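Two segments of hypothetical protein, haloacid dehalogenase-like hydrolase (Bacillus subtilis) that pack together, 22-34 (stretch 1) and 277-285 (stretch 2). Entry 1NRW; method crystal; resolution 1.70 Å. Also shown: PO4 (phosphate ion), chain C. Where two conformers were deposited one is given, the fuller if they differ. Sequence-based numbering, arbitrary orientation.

Stretch 1 22-34: VSLENENALRQAQ
Stretch 2, residues 277-285: EHGVAHMMK

Two helices, 24-34 and 279-285, run in broadly the same direction, their axes crossing at 36° and approaching to 8.2 Å. The nearest CA atoms across the contact are those of Asn-26 and Ala-281, 5.0 Å apart. The two stretches bury 439 Å² between them, both sides summed.

Val-22 is extended (phi/psi -104/113, chi1 t) and out of reach. Ser-23, at -64/160, is the N-cap of the first helix; with chi1 p, its OG accepts from Asn-26 N at 3.0 Å. That hydroxyl also sits too near the ring of His-278 in the model, so its exact place is less certain. From Leu-24 on, phi stays near -64 and psi near -41, with backbone i to i+4 bonds throughout; Leu-24 itself (m, t) leads its side chain away.

Glu-25 points toward the partner and covers the imidazole of His-278. The backbone sets Glu-25 CB 4.0 Å from the centroid of the His-278 ring, 20° off the normal, a CH-pi contact over the face; chi values of -74°, 88° and -17° then bring Glu-25 OE1 over a face of the ring, 3.3 Å from His-278 NE2, at an angle too poor for a hydrogen bond. His-278 is the N-cap residue of the second helix, with a left-handed backbone (62/46), chi1 m and chi2 118°; the following helix keeps phi near -60 and psi near -43 until Lys-285, at -93/-26.

Asn-26 is the polar centre of the contact. Its CA-to-CB bond points sideways, yet chi1 -82° and chi2 1° bring the amide to the start of the other helix, where backbone NH groups lack partners within their own helix. Ala-281 N donates to Asn-26 OD1 at 3.1 Å, with an angle of 136°. The other end of the amide works through water 1, which accepts from Asn-26 ND2 at 2.9 Å and from Val-280 N at 3.2 Å.

Glu-27 (t, t) faces elsewhere and pairs with Arg-31 of its own helix, Glu-27 OE2 to Arg-31 NE being 3.0 Å.

One turn after Glu-25, Ala-29 points toward the partner, its CB 3.7 Å from Ala-281 CB and 4.0 Å from Met-284 CG. A further turn on, Ala-33 CB meets SE of Met-284, a selenomethionine (m, m, p), at 4.1 Å. Thus 25, 29 and 33 form an i, i+4 stripe, with alanine at its last two positions.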

ATOM      1  N   VAL A  22       1.833 -15.472   1.881  1.00 14.90           N
ATOM      2  CA  VAL A  22       1.123 -15.591   0.622  1.00 13.08           C
ATOM      3  C   VAL A  22       0.810 -17.086   0.663  1.00 13.38           C
ATOM      4  O   VAL A  22       1.723 -17.916   0.627  1.00 13.65           O
ATOM      5  CB  VAL A  22       2.010 -15.292  -0.598  1.00 14.95           C
ATOM      6  CG1 VAL A  22       1.230 -15.597  -1.874  1.00 13.09           C
ATOM      7  CG2 VAL A  22       2.455 -13.831  -0.580  1.00 14.11           C
ATOM      8  N   SER A  23      -0.468 -17.431   0.776  1.00 13.52           N
ATOM      9  CA  SER A  23      -0.859 -18.835   0.864  1.00 13.70           C
ATOM     10  C   SER A  23      -0.514 -19.616  -0.393  1.00 14.09           C
ATOM     11  O   SER A  23      -0.314 -19.038  -1.462  1.00 14.45           O
ATOM     12  CB  SER A  23      -2.360 -18.953   1.124  1.00 14.16           C
ATOM     13  OG  SER A  23      -3.109 -18.519   0.001  1.00 13.77           O
ATOM     14  N   LEU A  24      -0.443 -20.937  -0.268  1.00 13.73           N
ATOM     15  CA  LEU A  24      -0.152 -21.758  -1.431  1.00 14.83           C
ATOM     16  C   LEU A  24      -1.237 -21.514  -2.476  1.00 14.65           C
ATOM     17  O   LEU A  24      -0.950 -21.423  -3.670  1.00 14.13           O
ATOM     18  CB  LEU A  24      -0.117 -23.245  -1.056  1.00 16.05           C
ATOM     19  CG  LEU A  24       0.924 -23.709  -0.035  1.00 18.24           C
ATOM     20  CD1 LEU A  24       0.901 -25.230   0.038  1.00 17.37           C
ATOM     21  CD2 LEU A  24       2.310 -23.231  -0.437  1.00 17.63           C
ATOM     22  N   GLU A  25      -2.484 -21.394  -2.017  1.00 14.58           N
ATOM     23  CA  GLU A  25      -3.609 -21.163  -2.918  1.00 15.28           C
ATOM     24  C   GLU A  25      -3.467 -19.855  -3.687  1.00 14.65           C
ATOM     25  O   GLU A  25      -3.706 -19.805  -4.900  1.00 13.90           O
ATOM     26  CB  GLU A  25      -4.937 -21.152  -2.148  1.00 16.47           C
ATOM     27  CG  GLU A  25      -5.404 -22.524  -1.688  1.00 19.83           C
ATOM     28  CD  GLU A  25      -4.851 -22.937  -0.337  1.00 22.59           C
ATOM     29  OE1 GLU A  25      -3.862 -22.333   0.137  1.00 21.22           O
ATOM     30  OE2 GLU A  25      -5.412 -23.887   0.253  1.00 25.83           O
ATOM     31  N   ASN A  26      -3.088 -18.793  -2.981  1.00 14.30           N
ATOM     32  CA  ASN A  26      -2.912 -17.503  -3.635  1.00 14.47           C
ATOM     33  C   ASN A  26      -1.720 -17.508  -4.580  1.00 14.71           C
ATOM     34  O   ASN A  26      -1.784 -16.923  -5.665  1.00 15.59           O
ATOM     35  CB  ASN A  26      -2.761 -16.384  -2.601  1.00 12.84           C
ATOM     36  CG  ASN A  26      -4.102 -15.893  -2.070  1.00 15.13           C
ATOM     37  OD1 ASN A  26      -5.164 -16.393  -2.454  1.00 13.93           O
ATOM     38  ND2 ASN A  26      -4.057 -14.909  -1.185  1.00 11.77           N
ATOM     39  N   GLU A  27      -0.634 -18.171  -4.190  1.00 15.11           N
ATOM     40  CA  GLU A  27       0.530 -18.224  -5.063  1.00 14.77           C
ATOM     41  C   GLU A  27       0.152 -18.953  -6.346  1.00 15.57           C
ATOM     42  O   GLU A  27       0.479 -18.501  -7.438  1.00 14.90           O
ATOM     43  CB  GLU A  27       1.710 -18.947  -4.402  1.00 16.86           C
ATOM     44  CG  GLU A  27       2.981 -18.856  -5.245  1.00 19.85           C
ATOM     45  CD  GLU A  27       4.139 -19.669  -4.696  1.00 22.04           C
ATOM     46  OE1 GLU A  27       4.102 -20.041  -3.505  1.00 22.65           O
ATOM     47  OE2 GLU A  27       5.093 -19.926  -5.461  1.00 24.26           O
ATOM     48  N   ASN A  28      -0.534 -20.086  -6.210  1.00 14.36           N
ATOM     49  CA  ASN A  28      -0.957 -20.849  -7.379  1.00 18.25           C
ATOM     50  C   ASN A  28      -1.884 -20.024  -8.267  1.00 17.03           C
ATOM     51  O   ASN A  28      -1.774 -20.065  -9.492  1.00 17.41           O
ATOM     52  CB  ASN A  28      -1.662 -22.146  -6.959  1.00 21.07           C
ATOM     53  CG  ASN A  28      -0.695 -23.193  -6.422  1.00 28.49           C
ATOM     54  OD1 ASN A  28       0.360 -23.440  -7.008  1.00 32.07           O
ATOM     55  ND2 ASN A  28      -1.061 -23.826  -5.311  1.00 32.05           N
ATOM     56  N   ALA A  29      -2.794 -19.270  -7.650  1.00 17.27           N
ATOM     57  CA  ALA A  29      -3.729 -18.439  -8.408  1.00 18.98           C
ATOM     58  C   ALA A  29      -2.995 -17.356  -9.199  1.00 19.11           C
ATOM     59  O   ALA A  29      -3.350 -17.069 -10.346  1.00 18.97           O
ATOM     60  CB  ALA A  29      -4.757 -17.803  -7.465  1.00 18.56           C
ATOM     61  N   LEU A  30      -1.976 -16.751  -8.592  1.00 19.46           N
ATOM     62  CA  LEU A  30      -1.198 -15.710  -9.267  1.00 20.64           C
ATOM     63  C   LEU A  30      -0.455 -16.272 -10.473  1.00 19.95           C
ATOM     64  O   LEU A  30      -0.462 -15.680 -11.556  1.00 19.09           O
ATOM     65  CB  LEU A  30      -0.171 -15.078  -8.320  1.00 23.48           C
ATOM     66  CG  LEU A  30      -0.627 -14.073  -7.264  1.00 28.47           C
ATOM     67  CD1 LEU A  30       0.596 -13.509  -6.546  1.00 27.77           C
ATOM     68  CD2 LEU A  30      -1.408 -12.954  -7.920  1.00 29.24           C
ATOM     69  N   ARG A  31       0.201 -17.410 -10.279  1.00 18.19           N
ATOM     70  CA  ARG A  31       0.946 -18.040 -11.359  1.00 18.59           C
ATOM     71  C   ARG A  31       0.018 -18.503 -12.475  1.00 17.48           C
ATOM     72  O   ARG A  31       0.380 -18.439 -13.648  1.00 17.92           O
ATOM     73  CB  ARG A  31       1.760 -19.217 -10.824  1.00 19.11           C
ATOM     74  CG  ARG A  31       2.862 -18.790  -9.864  1.00 23.29           C
ATOM     75  CD  ARG A  31       3.647 -19.975  -9.336  1.00 28.28           C
ATOM     76  NE  ARG A  31       4.710 -19.549  -8.427  1.00 30.62           N
ATOM     77  CZ  ARG A  31       5.782 -18.854  -8.796  1.00 33.03           C
ATOM     78  NH1 ARG A  31       5.951 -18.497 -10.066  1.00 33.07           N
ATOM     79  NH2 ARG A  31       6.689 -18.508  -7.891  1.00 33.20           N
ATOM     80  N   GLN A  32      -1.180 -18.956 -12.116  1.00 18.14           N
ATOM     81  CA  GLN A  32      -2.131 -19.412 -13.131  1.00 18.80           C
ATOM     82  C   GLN A  32      -2.582 -18.232 -13.979  1.00 18.80           C
ATOM     83  O   GLN A  32      -2.731 -18.347 -15.196  1.00 18.52           O
ATOM     84  CB  GLN A  32      -3.349 -20.077 -12.483  1.00 19.18           C
ATOM     85  CG  GLN A  32      -4.375 -20.597 -13.495  1.00 20.17           C
ATOM     86  CD  GLN A  32      -3.748 -21.503 -14.542  1.00 22.15           C
ATOM     87  OE1 GLN A  32      -3.008 -22.430 -14.207  1.00 22.38           O
ATOM     88  NE2 GLN A  32      -4.047 -21.245 -15.815  1.00 22.15           N
ATOM     89  N   ALA A  33      -2.804 -17.097 -13.326  1.00 18.59           N
ATOM     90  CA  ALA A  33      -3.221 -15.890 -14.020  1.00 20.06           C
ATOM     91  C   ALA A  33      -2.137 -15.471 -15.008  1.00 20.17           C
ATOM     92  O   ALA A  33      -2.433 -15.102 -16.142  1.00 21.23           O
ATOM     93  CB  ALA A  33      -3.484 -14.768 -13.016  1.00 19.23           C
ATOM     94  N   GLN A  34      -0.879 -15.537 -14.585  1.00 20.38           N
ATOM     95  CA  GLN A  34       0.214 -15.155 -15.468  1.00 21.99           C
ATOM     96  C   GLN A  34       0.321 -16.163 -16.603  1.00 23.69           C
ATOM     97  O   GLN A  34       0.666 -15.816 -17.736  1.00 23.37           O
ATOM     98  CB  GLN A  34       1.526 -15.069 -14.682  1.00 21.89           C
ATOM     99  CG  GLN A  34       1.484 -14.009 -13.591  1.00 23.03           C
ATOM    100  CD  GLN A  34       2.797 -13.867 -12.849  1.00 23.52           C
ATOM    101  OE1 GLN A  34       3.350 -14.847 -12.359  1.00 23.28           O
ATOM    102  NE2 GLN A  34       3.299 -12.641 -12.763  1.00 23.82           N
ATOM    103  N   GLU A 277      -9.125 -16.732   3.942  0.50 16.55           N
ATOM    104  CA  GLU A 277      -9.795 -17.813   3.227  0.50 16.37           C
ATOM    105  C   GLU A 277      -9.405 -17.817   1.750  0.50 15.25           C
ATOM    106  O   GLU A 277     -10.106 -18.384   0.915  0.50 15.56           O
ATOM    107  CB  GLU A 277     -11.317 -17.680   3.367  0.50 18.17           C
ATOM    108  CG  GLU A 277     -11.824 -17.932   4.777  0.50 21.28           C
ATOM    109  CD  GLU A 277     -11.634 -19.373   5.218  0.50 24.04           C
ATOM    110  OE1 GLU A 277     -11.706 -19.640   6.435  0.50 28.17           O
ATOM    111  OE2 GLU A 277     -11.421 -20.241   4.350  0.50 25.89           O
ATOM    112  N   HIS A 278      -8.281 -17.178   1.440  1.00 15.34           N
ATOM    113  CA  HIS A 278      -7.774 -17.105   0.072  1.00 13.85           C
ATOM    114  C   HIS A 278      -8.700 -16.382  -0.898  1.00 13.73           C
ATOM    115  O   HIS A 278      -8.928 -16.849  -2.020  1.00 14.02           O
ATOM    116  CB  HIS A 278      -7.472 -18.520  -0.435  1.00 14.87           C
ATOM    117  CG  HIS A 278      -6.780 -19.375   0.580  1.00 16.77           C
ATOM    118  ND1 HIS A 278      -7.336 -20.532   1.085  1.00 21.33           N
ATOM    119  CD2 HIS A 278      -5.613 -19.200   1.240  1.00 16.43           C
ATOM    120  CE1 HIS A 278      -6.542 -21.029   2.017  1.00 17.81           C
ATOM    121  NE2 HIS A 278      -5.489 -20.240   2.131  1.00 22.43           N
ATOM    122  N   GLY A 279      -9.204 -15.230  -0.467  1.00 13.22           N
ATOM    123  CA  GLY A 279     -10.097 -14.442  -1.302  1.00 14.13           C
ATOM    124  C   GLY A 279      -9.529 -14.106  -2.670  1.00 13.24           C
ATOM    125  O   GLY A 279     -10.252 -14.089  -3.666  1.00 13.92           O
ATOM    126  N   VAL A 280      -8.232 -13.827  -2.739  1.00 12.56           N
ATOM    127  CA  VAL A 280      -7.635 -13.504  -4.028  1.00 13.68           C
ATOM    128  C   VAL A 280      -7.748 -14.700  -4.975  1.00 14.46           C
ATOM    129  O   VAL A 280      -8.117 -14.540  -6.143  1.00 14.70           O
ATOM    130  CB  VAL A 280      -6.158 -13.068  -3.867  1.00 12.30           C
ATOM    131  CG1 VAL A 280      -5.512 -12.908  -5.228  1.00 12.78           C
ATOM    132  CG2 VAL A 280      -6.102 -11.735  -3.108  1.00 13.34           C
ATOM    133  N   ALA A 281      -7.446 -15.898  -4.481  1.00 13.54           N
ATOM    134  CA  ALA A 281      -7.559 -17.094  -5.313  1.00 14.43           C
ATOM    135  C   ALA A 281      -9.027 -17.307  -5.719  1.00 14.27           C
ATOM    136  O   ALA A 281      -9.321 -17.617  -6.879  1.00 15.00           O
ATOM    137  CB  ALA A 281      -7.038 -18.314  -4.562  1.00 13.80           C
ATOM    138  N   HIS A 282      -9.946 -17.132  -4.769  1.00 14.44           N
ATOM    139  CA  HIS A 282     -11.372 -17.303  -5.059  1.00 14.86           C
ATOM    140  C   HIS A 282     -11.806 -16.357  -6.172  1.00 17.12           C
ATOM    141  O   HIS A 282     -12.544 -16.748  -7.076  1.00 17.25           O
ATOM    142  CB  HIS A 282     -12.226 -17.061  -3.805  1.00 15.15           C
ATOM    143  CG  HIS A 282     -13.700 -17.020  -4.081  1.00 16.53           C
ATOM    144  ND1 HIS A 282     -14.362 -15.859  -4.414  1.00 16.49           N
ATOM    145  CD2 HIS A 282     -14.628 -18.007  -4.120  1.00 16.98           C
ATOM    146  CE1 HIS A 282     -15.636 -16.130  -4.647  1.00 16.10           C
ATOM    147  NE2 HIS A 282     -15.823 -17.427  -4.474  1.00 17.17           N
HETATM  148  N   MSE A 283     -11.349 -15.112  -6.110  1.00 16.25           N
HETATM  149  CA  MSE A 283     -11.702 -14.147  -7.141  1.00 17.14           C
HETATM  150  C   MSE A 283     -11.192 -14.613  -8.505  1.00 17.13           C
HETATM  151  O   MSE A 283     -11.914 -14.570  -9.499  1.00 15.51           O
HETATM  152  CB  MSE A 283     -11.102 -12.782  -6.825  1.00 18.77           C
HETATM  153  CG  MSE A 283     -11.255 -11.796  -7.965  1.00 20.08           C
HETATM  154 SE   MSE A 283     -10.074 -10.305  -7.746  1.00 30.45          SE
HETATM  155  CE  MSE A 283      -8.396 -11.254  -7.846  1.00 19.85           C
HETATM  156  N   MSE A 284      -9.938 -15.054  -8.549  1.00 18.00           N
HETATM  157  CA  MSE A 284      -9.342 -15.518  -9.798  1.00 20.04           C
HETATM  158  C   MSE A 284     -10.119 -16.641 -10.465  1.00 19.73           C
HETATM  159  O   MSE A 284     -10.307 -16.645 -11.684  1.00 18.74           O
HETATM  160  CB  MSE A 284      -7.909 -16.003  -9.554  1.00 24.44           C
HETATM  161  CG  MSE A 284      -6.948 -14.905  -9.181  1.00 32.76           C
HETATM  162 SE   MSE A 284      -6.699 -13.716 -10.660  1.00 47.45          SE
HETATM  163  CE  MSE A 284      -8.299 -12.674 -10.478  1.00 44.86           C
ATOM    164  N   LYS A 285     -10.570 -17.591  -9.660  1.00 17.18           N
ATOM    165  CA  LYS A 285     -11.279 -18.749 -10.179  1.00 19.44           C
ATOM    166  C   LYS A 285     -12.790 -18.642 -10.238  1.00 17.61           C
ATOM    167  O   LYS A 285     -13.420 -19.297 -11.066  1.00 18.16           O
ATOM    168  CB  LYS A 285     -10.918 -19.982  -9.344  1.00 21.11           C
ATOM    169  CG  LYS A 285      -9.426 -20.293  -9.310  1.00 28.20           C
ATOM    170  CD  LYS A 285      -9.130 -21.569  -8.529  1.00 33.33           C
ATOM    171  CE  LYS A 285      -9.522 -21.440  -7.066  1.00 37.72           C
ATOM    172  NZ  LYS A 285      -9.145 -22.659  -6.292  1.00 41.08           N
TER
HETATM  173  P   PO4 C 901     -12.189 -24.449  -5.563  1.00 43.40           P
HETATM  174  O1  PO4 C 901     -13.514 -25.035  -5.882  1.00 43.74           O
HETATM  175  O2  PO4 C 901     -12.017 -23.175  -6.304  1.00 44.55           O
HETATM  176  O3  PO4 C 901     -12.105 -24.187  -4.104  1.00 45.66           O
HETATM  177  O4  PO4 C 901     -11.119 -25.398  -5.961  1.00 45.00           O
HETATM  178  O   HOH W   1      -6.438 -13.665  -0.035  1.00 13.68           O